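PDB 6RTE: cytochrome c from Pseudomonas aeruginosa, which acts as the dihydro-heme d1 dehydrogenase NirN of heme d1 biosynthesis, joining a heme c-carrying cytochrome domain to an eight-bladed beta-propeller. Local coordinates for residues 54-57 / 63-66; 78-83 / 102-107; 172-177 / 193-198. One frame throughout, in Å; residues are numbered along the deposited sequence.

Contact 1 of 3, residues 54-57 / 63-66; sequences GRLG and LLPE. With HEC (heme c), chain C.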
# COMPACT_ATOMS: atom_id res chain seq x y z
N GLY A 54 -20.42 -2.48 -17.61
CA GLY A 54 -19.17 -3.18 -17.78
C GLY A 54 -18.52 -3.67 -16.50
O GLY A 54 -17.39 -4.17 -16.55
N ARG A 55 -19.20 -3.55 -15.36
CA ARG A 55 -18.66 -3.89 -14.05
C ARG A 55 -17.54 -2.95 -13.63
O ARG A 55 -16.74 -3.29 -12.76
CB ARG A 55 -18.15 -5.34 -14.01
CG ARG A 55 -19.19 -6.39 -14.39
CD ARG A 55 -18.61 -7.78 -14.20
NE ARG A 55 -18.02 -8.30 -15.43
CZ ARG A 55 -17.03 -9.19 -15.48
NH1 ARG A 55 -16.50 -9.66 -14.38
NH2 ARG A 55 -16.58 -9.61 -16.66
N LEU A 56 -17.48 -1.76 -14.23
CA LEU A 56 -16.40 -0.82 -13.94
C LEU A 56 -16.56 -0.13 -12.59
O LEU A 56 -15.57 0.40 -12.08
CB LEU A 56 -16.32 0.24 -15.04
CG LEU A 56 -15.91 -0.26 -16.42
CD1 LEU A 56 -15.62 0.92 -17.33
CD2 LEU A 56 -14.70 -1.18 -16.34
N GLY A 57 -17.75 -0.12 -12.02
CA GLY A 57 -18.01 0.48 -10.74
C GLY A 57 -18.93 1.69 -10.85
O GLY A 57 -19.22 2.19 -11.93
N LEU A 63 -16.18 -4.70 -10.26
CA LEU A 63 -16.38 -6.14 -10.11
C LEU A 63 -15.77 -6.90 -11.28
O LEU A 63 -16.39 -7.82 -11.84
CB LEU A 63 -17.86 -6.48 -9.97
CG LEU A 63 -18.59 -5.95 -8.73
CD1 LEU A 63 -20.02 -6.46 -8.75
CD2 LEU A 63 -17.91 -6.35 -7.41
N LEU A 64 -14.57 -6.53 -11.67
CA LEU A 64 -13.81 -7.28 -12.65
C LEU A 64 -13.03 -8.40 -11.97
O LEU A 64 -12.84 -8.38 -10.76
CB LEU A 64 -12.86 -6.35 -13.39
CG LEU A 64 -13.49 -5.29 -14.28
CD1 LEU A 64 -12.45 -4.29 -14.73
CD2 LEU A 64 -14.17 -5.92 -15.49
N PRO A 65 -12.57 -9.39 -12.73
CA PRO A 65 -11.79 -10.47 -12.11
C PRO A 65 -10.60 -9.95 -11.32
O PRO A 65 -10.38 -10.41 -10.19
CB PRO A 65 -11.36 -11.33 -13.31
CG PRO A 65 -12.41 -11.09 -14.32
CD PRO A 65 -12.83 -9.65 -14.16
N GLU A 66 -9.88 -8.97 -11.87
CA GLU A 66 -8.78 -8.35 -11.14
C GLU A 66 -9.27 -7.72 -9.84
O GLU A 66 -8.60 -7.81 -8.81
CB GLU A 66 -8.10 -7.28 -12.00
CG GLU A 66 -7.34 -7.80 -13.22
CD GLU A 66 -8.23 -8.02 -14.45
OE1 GLU A 66 -9.48 -8.03 -14.34
OE2 GLU A 66 -7.65 -8.18 -15.54
FE HEC C . -23.00 -5.09 -4.84
CHA HEC C . -20.27 -5.05 -2.87
CHB HEC C . -22.04 -8.11 -6.18
CHC HEC C . -26.00 -5.30 -6.60
CHD HEC C . -23.77 -1.91 -3.99
NA HEC C . -21.47 -6.34 -4.59
C1A HEC C . -20.44 -6.13 -3.71
C2A HEC C . -19.53 -7.21 -3.79
C3A HEC C . -20.02 -8.07 -4.71
C4A HEC C . -21.23 -7.53 -5.22
CMA HEC C . -19.38 -9.36 -5.13
CAA HEC C . -18.25 -7.37 -2.99
CBA HEC C . -17.11 -6.66 -3.75
CGA HEC C . -15.77 -6.62 -3.06
O1A HEC C . -14.84 -5.94 -3.56
O2A HEC C . -15.57 -7.24 -2.02
NB HEC C . -23.86 -6.47 -6.16
C1B HEC C . -23.29 -7.60 -6.56
C2B HEC C . -24.17 -8.27 -7.47
C3B HEC C . -25.29 -7.51 -7.60
C4B HEC C . -25.07 -6.34 -6.74
CMB HEC C . -23.88 -9.58 -8.14
CAB HEC C . -26.56 -7.71 -8.37
CBB HEC C . -26.98 -9.18 -8.28
NC HEC C . -24.63 -3.84 -5.24
C1C HEC C . -25.74 -4.09 -5.97
C2C HEC C . -26.55 -2.94 -5.96
C3C HEC C . -25.92 -1.97 -5.20
C4C HEC C . -24.69 -2.55 -4.77
CMC HEC C . -27.87 -2.85 -6.67
CAC HEC C . -26.27 -0.57 -4.88
CBC HEC C . -27.47 -0.26 -3.99
ND HEC C . -22.21 -3.79 -3.70
C1D HEC C . -22.65 -2.55 -3.47
C2D HEC C . -21.76 -1.85 -2.53
C3D HEC C . -20.79 -2.72 -2.21
C4D HEC C . -21.08 -3.93 -2.97
CMD HEC C . -21.91 -0.45 -2.02
CAD HEC C . -19.62 -2.46 -1.28
CBD HEC C . -19.99 -2.79 0.17
CGD HEC C . -18.84 -2.56 1.13
O1D HEC C . -18.65 -1.42 1.58
O2D HEC C . -18.09 -3.48 1.48

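Contact 2 of 3, residues 78-83 / 102-107; sequences EVILHG and DALVAY. With HEC (heme c), chain C.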
# COMPACT_ATOMS: atom_id res chain seq x y z
N GLU A 78 -21.82 -15.58 -1.21
CA GLU A 78 -22.50 -15.30 0.04
C GLU A 78 -22.83 -13.82 0.16
O GLU A 78 -23.88 -13.46 0.71
CB GLU A 78 -21.65 -15.77 1.22
CG GLU A 78 -21.44 -17.28 1.28
CD GLU A 78 -22.69 -18.04 1.72
OE1 GLU A 78 -23.76 -17.41 1.87
OE2 GLU A 78 -22.60 -19.27 1.91
N VAL A 79 -21.95 -12.95 -0.37
CA VAL A 79 -22.22 -11.52 -0.37
C VAL A 79 -23.43 -11.21 -1.25
O VAL A 79 -24.28 -10.38 -0.90
CB VAL A 79 -20.97 -10.74 -0.84
CG1 VAL A 79 -21.30 -9.26 -0.97
CG2 VAL A 79 -19.82 -10.93 0.14
N ILE A 80 -23.52 -11.85 -2.42
CA ILE A 80 -24.64 -11.60 -3.32
C ILE A 80 -25.95 -12.05 -2.68
O ILE A 80 -27.00 -11.43 -2.88
CB ILE A 80 -24.41 -12.31 -4.67
CG1 ILE A 80 -23.23 -11.68 -5.41
CG2 ILE A 80 -25.69 -12.28 -5.51
CD1 ILE A 80 -22.76 -12.48 -6.61
N LEU A 81 -25.92 -13.14 -1.91
CA LEU A 81 -27.16 -13.71 -1.40
C LEU A 81 -27.62 -13.02 -0.13
O LEU A 81 -28.82 -12.73 0.02
CB LEU A 81 -26.98 -15.21 -1.15
CG LEU A 81 -26.85 -16.06 -2.41
CD1 LEU A 81 -26.53 -17.50 -2.06
CD2 LEU A 81 -28.12 -15.99 -3.25
N HIS A 82 -26.70 -12.75 0.80
CA HIS A 82 -27.06 -12.23 2.11
C HIS A 82 -26.59 -10.81 2.33
O HIS A 82 -26.97 -10.19 3.33
CB HIS A 82 -26.47 -13.15 3.19
CG HIS A 82 -26.85 -14.58 3.01
ND1 HIS A 82 -25.91 -15.58 2.85
CD2 HIS A 82 -28.06 -15.19 2.95
CE1 HIS A 82 -26.54 -16.74 2.70
NE2 HIS A 82 -27.84 -16.53 2.76
N GLY A 83 -25.80 -10.26 1.41
CA GLY A 83 -25.32 -8.91 1.55
C GLY A 83 -24.12 -8.85 2.48
O GLY A 83 -23.70 -9.84 3.07
N ASP A 102 -25.17 -18.71 -8.87
CA ASP A 102 -24.00 -19.29 -9.50
C ASP A 102 -23.70 -18.62 -10.83
O ASP A 102 -22.54 -18.33 -11.15
CB ASP A 102 -24.19 -20.80 -9.70
CG ASP A 102 -24.50 -21.53 -8.41
OD1 ASP A 102 -24.07 -21.06 -7.33
OD2 ASP A 102 -25.17 -22.58 -8.48
N ALA A 103 -24.75 -18.36 -11.63
CA ALA A 103 -24.55 -17.68 -12.90
C ALA A 103 -23.89 -16.32 -12.70
O ALA A 103 -22.97 -15.95 -13.44
CB ALA A 103 -25.88 -17.52 -13.62
N LEU A 104 -24.34 -15.56 -11.69
CA LEU A 104 -23.77 -14.24 -11.47
C LEU A 104 -22.31 -14.34 -11.05
O LEU A 104 -21.46 -13.60 -11.57
CB LEU A 104 -24.60 -13.50 -10.42
CG LEU A 104 -25.79 -12.71 -10.98
CD1 LEU A 104 -26.76 -12.32 -9.87
CD2 LEU A 104 -25.31 -11.47 -11.73
N VAL A 105 -21.99 -15.26 -10.13
CA VAL A 105 -20.61 -15.44 -9.71
C VAL A 105 -19.73 -15.81 -10.90
O VAL A 105 -18.65 -15.24 -11.10
CB VAL A 105 -20.52 -16.50 -8.59
CG1 VAL A 105 -19.05 -16.79 -8.25
CG2 VAL A 105 -21.28 -16.04 -7.36
N ALA A 106 -20.19 -16.78 -11.70
CA ALA A 106 -19.42 -17.19 -12.87
C ALA A 106 -19.14 -15.99 -13.78
O ALA A 106 -18.01 -15.82 -14.25
CB ALA A 106 -20.18 -18.28 -13.64
N TYR A 107 -20.15 -15.14 -14.00
CA TYR A 107 -19.98 -13.96 -14.85
C TYR A 107 -18.97 -12.98 -14.26
O TYR A 107 -18.18 -12.37 -15.00
CB TYR A 107 -21.35 -13.29 -15.03
CG TYR A 107 -21.34 -11.98 -15.79
CD1 TYR A 107 -21.12 -11.96 -17.17
CD2 TYR A 107 -21.57 -10.77 -15.15
CE1 TYR A 107 -21.12 -10.76 -17.87
CE2 TYR A 107 -21.56 -9.58 -15.84
CZ TYR A 107 -21.34 -9.58 -17.20
OH TYR A 107 -21.34 -8.39 -17.89
FE HEC C . -23.00 -5.09 -4.84
CHA HEC C . -20.27 -5.05 -2.87
CHB HEC C . -22.04 -8.11 -6.18
CHC HEC C . -26.00 -5.30 -6.60
CHD HEC C . -23.77 -1.91 -3.99
NA HEC C . -21.47 -6.34 -4.59
C1A HEC C . -20.44 -6.13 -3.71
C2A HEC C . -19.53 -7.21 -3.79
C3A HEC C . -20.02 -8.07 -4.71
C4A HEC C . -21.23 -7.53 -5.22
CMA HEC C . -19.38 -9.36 -5.13
CAA HEC C . -18.25 -7.37 -2.99
CBA HEC C . -17.11 -6.66 -3.75
CGA HEC C . -15.77 -6.62 -3.06
O1A HEC C . -14.84 -5.94 -3.56
O2A HEC C . -15.57 -7.24 -2.02
NB HEC C . -23.86 -6.47 -6.16
C1B HEC C . -23.29 -7.60 -6.56
C2B HEC C . -24.17 -8.27 -7.47
C3B HEC C . -25.29 -7.51 -7.60
C4B HEC C . -25.07 -6.34 -6.74
CMB HEC C . -23.88 -9.58 -8.14
CAB HEC C . -26.56 -7.71 -8.37
CBB HEC C . -26.98 -9.18 -8.28
NC HEC C . -24.63 -3.84 -5.24
C1C HEC C . -25.74 -4.09 -5.97
C2C HEC C . -26.55 -2.94 -5.96
C3C HEC C . -25.92 -1.97 -5.20
C4C HEC C . -24.69 -2.55 -4.77
CMC HEC C . -27.87 -2.85 -6.67
CAC HEC C . -26.27 -0.57 -4.88
CBC HEC C . -27.47 -0.26 -3.99
ND HEC C . -22.21 -3.79 -3.70
C1D HEC C . -22.65 -2.55 -3.47
C2D HEC C . -21.76 -1.85 -2.53
C3D HEC C . -20.79 -2.72 -2.21
C4D HEC C . -21.08 -3.93 -2.97
CMD HEC C . -21.91 -0.45 -2.02
CAD HEC C . -19.62 -2.46 -1.28
CBD HEC C . -19.99 -2.79 0.17
CGD HEC C . -18.84 -2.56 1.13
O1D HEC C . -18.65 -1.42 1.58
O2D HEC C . -18.09 -3.48 1.48

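Contact 3 of 3, residues 172-177 / 193-198; sequences ARFPSR and VYFASR. With HEC (heme c), chain C.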
# COMPACT_ATOMS: atom_id res chain seq x y z
N ALA A 172 -10.05 15.12 12.41
CA ALA A 172 -10.90 15.00 11.24
C ALA A 172 -11.11 13.53 10.93
O ALA A 172 -10.24 12.70 11.20
CB ALA A 172 -10.28 15.71 10.02
N ARG A 173 -12.26 13.22 10.35
CA ARG A 173 -12.55 11.89 9.83
C ARG A 173 -13.37 12.08 8.56
O ARG A 173 -14.27 12.92 8.53
CB ARG A 173 -13.30 11.05 10.87
CG ARG A 173 -13.46 9.59 10.49
CD ARG A 173 -14.21 8.82 11.58
NE ARG A 173 -14.21 7.38 11.30
CZ ARG A 173 -15.25 6.68 10.84
NH1 ARG A 173 -16.42 7.27 10.61
NH2 ARG A 173 -15.12 5.38 10.62
N PHE A 174 -13.03 11.34 7.51
CA PHE A 174 -13.76 11.48 6.26
C PHE A 174 -13.86 10.12 5.57
O PHE A 174 -12.98 9.26 5.74
CB PHE A 174 -13.09 12.51 5.32
CG PHE A 174 -11.63 12.25 5.01
CD1 PHE A 174 -10.64 12.66 5.88
CD2 PHE A 174 -11.26 11.62 3.83
CE1 PHE A 174 -9.29 12.44 5.59
CE2 PHE A 174 -9.92 11.40 3.54
CZ PHE A 174 -8.94 11.81 4.43
N PRO A 175 -14.93 9.89 4.81
CA PRO A 175 -15.03 8.64 4.04
C PRO A 175 -14.09 8.69 2.85
O PRO A 175 -13.95 9.73 2.19
CB PRO A 175 -16.50 8.60 3.61
CG PRO A 175 -16.88 10.05 3.51
CD PRO A 175 -16.12 10.74 4.62
N SER A 176 -13.44 7.57 2.59
CA SER A 176 -12.48 7.48 1.50
C SER A 176 -13.10 6.75 0.32
O SER A 176 -14.23 6.26 0.37
CB SER A 176 -11.20 6.78 1.96
OG SER A 176 -11.44 5.40 2.21
N ARG A 177 -12.35 6.68 -0.77
CA ARG A 177 -12.67 5.74 -1.83
C ARG A 177 -12.56 4.32 -1.30
O ARG A 177 -11.89 4.05 -0.30
CB ARG A 177 -11.76 5.94 -3.04
CG ARG A 177 -11.89 7.30 -3.72
CD ARG A 177 -13.13 7.38 -4.60
NE ARG A 177 -13.33 8.73 -5.13
CZ ARG A 177 -14.21 9.04 -6.08
NH1 ARG A 177 -14.94 8.09 -6.65
NH2 ARG A 177 -14.33 10.30 -6.49
N VAL A 193 -1.45 14.78 1.25
CA VAL A 193 -1.43 13.32 1.32
C VAL A 193 -2.20 12.76 0.13
O VAL A 193 -3.25 13.30 -0.26
CB VAL A 193 -1.96 12.80 2.68
CG1 VAL A 193 -3.32 13.33 2.99
CG2 VAL A 193 -1.95 11.27 2.72
N TYR A 194 -1.65 11.71 -0.46
CA TYR A 194 -2.14 11.11 -1.70
C TYR A 194 -2.53 9.67 -1.43
O TYR A 194 -1.73 8.90 -0.90
CB TYR A 194 -1.06 11.18 -2.79
CG TYR A 194 -0.58 12.58 -3.11
CD1 TYR A 194 0.33 13.24 -2.26
CD2 TYR A 194 -1.03 13.25 -4.23
CE1 TYR A 194 0.76 14.53 -2.55
CE2 TYR A 194 -0.60 14.55 -4.52
CZ TYR A 194 0.28 15.18 -3.68
OH TYR A 194 0.70 16.47 -3.97
N PHE A 195 -3.78 9.33 -1.76
CA PHE A 195 -4.32 8.00 -1.57
C PHE A 195 -4.57 7.34 -2.93
O PHE A 195 -5.00 8.01 -3.88
CB PHE A 195 -5.65 8.04 -0.80
CG PHE A 195 -5.56 8.69 0.56
CD1 PHE A 195 -5.22 7.93 1.68
CD2 PHE A 195 -5.85 10.04 0.72
CE1 PHE A 195 -5.16 8.52 2.95
CE2 PHE A 195 -5.80 10.63 1.99
CZ PHE A 195 -5.45 9.87 3.10
N ALA A 196 -4.35 6.04 -3.01
CA ALA A 196 -4.74 5.25 -4.17
C ALA A 196 -5.74 4.20 -3.72
O ALA A 196 -5.60 3.61 -2.64
CB ALA A 196 -3.53 4.60 -4.84
N SER A 197 -6.76 3.96 -4.54
CA SER A 197 -7.75 2.94 -4.22
C SER A 197 -7.62 1.77 -5.19
O SER A 197 -7.07 1.89 -6.29
CB SER A 197 -9.18 3.51 -4.26
OG SER A 197 -9.72 3.52 -5.57
N ARG A 198 -8.15 0.64 -4.75
CA ARG A 198 -8.08 -0.59 -5.53
C ARG A 198 -8.60 -0.39 -6.94
O ARG A 198 -8.00 -0.86 -7.92
CB ARG A 198 -8.88 -1.69 -4.83
CG ARG A 198 -8.88 -3.02 -5.59
CD ARG A 198 -9.85 -4.00 -4.96
NE ARG A 198 -11.19 -3.83 -5.49
CZ ARG A 198 -12.27 -4.45 -5.02
NH1 ARG A 198 -12.19 -5.29 -3.98
NH2 ARG A 198 -13.45 -4.23 -5.59
FE HEC C . -23.00 -5.09 -4.84
CHA HEC C . -20.27 -5.05 -2.87
CHB HEC C . -22.04 -8.11 -6.18
CHC HEC C . -26.00 -5.30 -6.60
CHD HEC C . -23.77 -1.91 -3.99
NA HEC C . -21.47 -6.34 -4.59
C1A HEC C . -20.44 -6.13 -3.71
C2A HEC C . -19.53 -7.21 -3.79
C3A HEC C . -20.02 -8.07 -4.71
C4A HEC C . -21.23 -7.53 -5.22
CMA HEC C . -19.38 -9.36 -5.13
CAA HEC C . -18.25 -7.37 -2.99
CBA HEC C . -17.11 -6.66 -3.75
CGA HEC C . -15.77 -6.62 -3.06
O1A HEC C . -14.84 -5.94 -3.56
O2A HEC C . -15.57 -7.24 -2.02
NB HEC C . -23.86 -6.47 -6.16
C1B HEC C . -23.29 -7.60 -6.56
C2B HEC C . -24.17 -8.27 -7.47
C3B HEC C . -25.29 -7.51 -7.60
C4B HEC C . -25.07 -6.34 -6.74
CMB HEC C . -23.88 -9.58 -8.14
CAB HEC C . -26.56 -7.71 -8.37
CBB HEC C . -26.98 -9.18 -8.28
NC HEC C . -24.63 -3.84 -5.24
C1C HEC C . -25.74 -4.09 -5.97
C2C HEC C . -26.55 -2.94 -5.96
C3C HEC C . -25.92 -1.97 -5.20
C4C HEC C . -24.69 -2.55 -4.77
CMC HEC C . -27.87 -2.85 -6.67
CAC HEC C . -26.27 -0.57 -4.88
CBC HEC C . -27.47 -0.26 -3.99
ND HEC C . -22.21 -3.79 -3.70
C1D HEC C . -22.65 -2.55 -3.47
C2D HEC C . -21.76 -1.85 -2.53
C3D HEC C . -20.79 -2.72 -2.21
C4D HEC C . -21.08 -3.93 -2.97
CMD HEC C . -21.91 -0.45 -2.02
CAD HEC C . -19.62 -2.46 -1.28
CBD HEC C . -19.99 -2.79 0.17
CGD HEC C . -18.84 -2.56 1.13
O1D HEC C . -18.65 -1.42 1.58
O2D HEC C . -18.09 -3.48 1.48

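Contact 1 of 3, residues 54-57 / 63-66
R55 holds L63 at both ends of its peptide backbone. The two residues lie in the loop that follows the heme-attachment helix 48-51 in the cytochrome c domain. L63 N donates a nearly straight hydrogen bond of 2.9 Å to R55 O. The R55 side chain then reaches along the L63 backbone, and its NH1 donates to L63 O at 3.1 Å. NH1 meets that oxygen in the carbonyl plane, on a lone pair. The bond is more bent, with an N-H...O angle of 142°, and the oxygen stands 27° out of the guanidinium plane. A bend at chi3 (-93°) turns the guanidinium group back to this carbonyl. On the way R55 CD passes 3.2 Å from L63 O.

L64 comes over one face of the guanidinium group with its CD2 methyl. The same methyl lies 3.8 Å from G54 O, so one branch of L64 meets both residues. Its other branch, CD1, touches L56 CD2 at 4.2 Å. The P65 ring crosses the arginine at about a right angle and brings CD to 3.7 Å from R55 NH1, in a position oblique to the guanidinium group.

Other parts of the domain hold the arginine too. R55 NH2 is hydrogen-bonded to Q110 O, and Y107 makes a cation-pi contact with the guanidinium group. L56 O accepts a hydrogen bond from R217 of the propeller, so this loop also meets the second domain.

One backbone bond and one side-chain bond thus grip the N-H and the C=O of L63, whose side chain packs on the heme. Both methyls reach heme c, and CD1 lies 3.7 Å from the meso carbon CHB.

Contact 2 of 3, residues 78-83 / 102-107
I80 meets V105 and L104 where helix 73-82 faces helix 98-109, which corresponds to the C-terminal helix of the class I cytochrome c fold. The contact is wholly apolar and small. I80 CD1 lies 3.9 Å from V105 CG2 and 4.4 Å from L104 CB, so one methyl reaches both residues of the opposite helix. The isoleucine arm is extended (chi2 168°), which carries CD1 across the gap between the helices.

Heme c fills the next part of this shell. I80 CD1 also touches the heme methyl CMB at 3.5 Å, and I80 CG1 packs on the same methyl. L104 CD1 comes to 3.5 Å from CBB, the outer carbon of the neighbouring heme side chain. The two helices therefore touch each other beside the porphyrin and close on one edge of it. V79 takes no part across the helices, but its CG1 branch packs near the heme carbon C2A at 3.9 Å.

Further out, L104 packs on L42 of helix 38-46, in the meeting of N- and C-terminal helices known from class I cytochromes c. L96 touches both L104 and L81. V105 rests on P73 and R77 of the other helix, and R77 forms a salt bridge with D102, a charged link between the helices beside the apolar contact. Backbone hydrogen bonds tie I80 to F92 and L81 to A93.

Helix 73-82 ends just after these residues. G83 is the first residue to leave helical angles, with phi 81°, and its N still bonds V79 O at 2.8 Å.

Contact 3 of 3, residues 172-177 / 193-198
F174 turns the edge of its ring to F195, and the two side chains approach from opposite directions. F174 CZ lies 4.1 Å from F195 CE2, which sits near the plane of the F174 ring. Relative to the F195 ring the approach is oblique. F174 also stacks with the ring of Y205.

Farther along, R177 CB and S197 CB touch at 3.7 Å. The polar ends of both residues turn to other partners: R177 forms a salt bridge with E215 and a cation-pi contact with W201, while S197 OG bonds W201 N.

R198 belongs to the heme c pocket. Its guanidinium edge takes one propionate oxygen in the plane of the group. NH1 bonds HEC O1A at 2.8 Å, and NH2 bonds the same O1A at 3.0 Å. Two N-H groups thus grip a single oxygen, which probably favours the ionised carboxylate.

No hydrogen bond joins the two segments, which belong to neighbouring blades of the propeller. Strand 169-175 is outermost in its sheet, paired with 159-164. Strand 192-197 lies within the next sheet, between strand 201-206 and the short strands 180-181 and 183-186.

All three contacts reach the same heme c. Contacts 1 and 2 belong to the cytochrome c domain, with centres 14 Å apart. They touch directly: R55 NH1 of contact 1 lies 3.3 Å from Y107 O of contact 2. Contact 3 belongs to the propeller. Its centre is 20 Å from that of contact 1 and 28 Å from that of contact 2. Its nearest atoms stay about 5 Å from contact 1 and about 10 Å from contact 2. The heme bridges this gap. Contacts 1 and 2 supply apolar groups to the porphyrin, and contact 3, in the propeller, holds one heme propionate through R198.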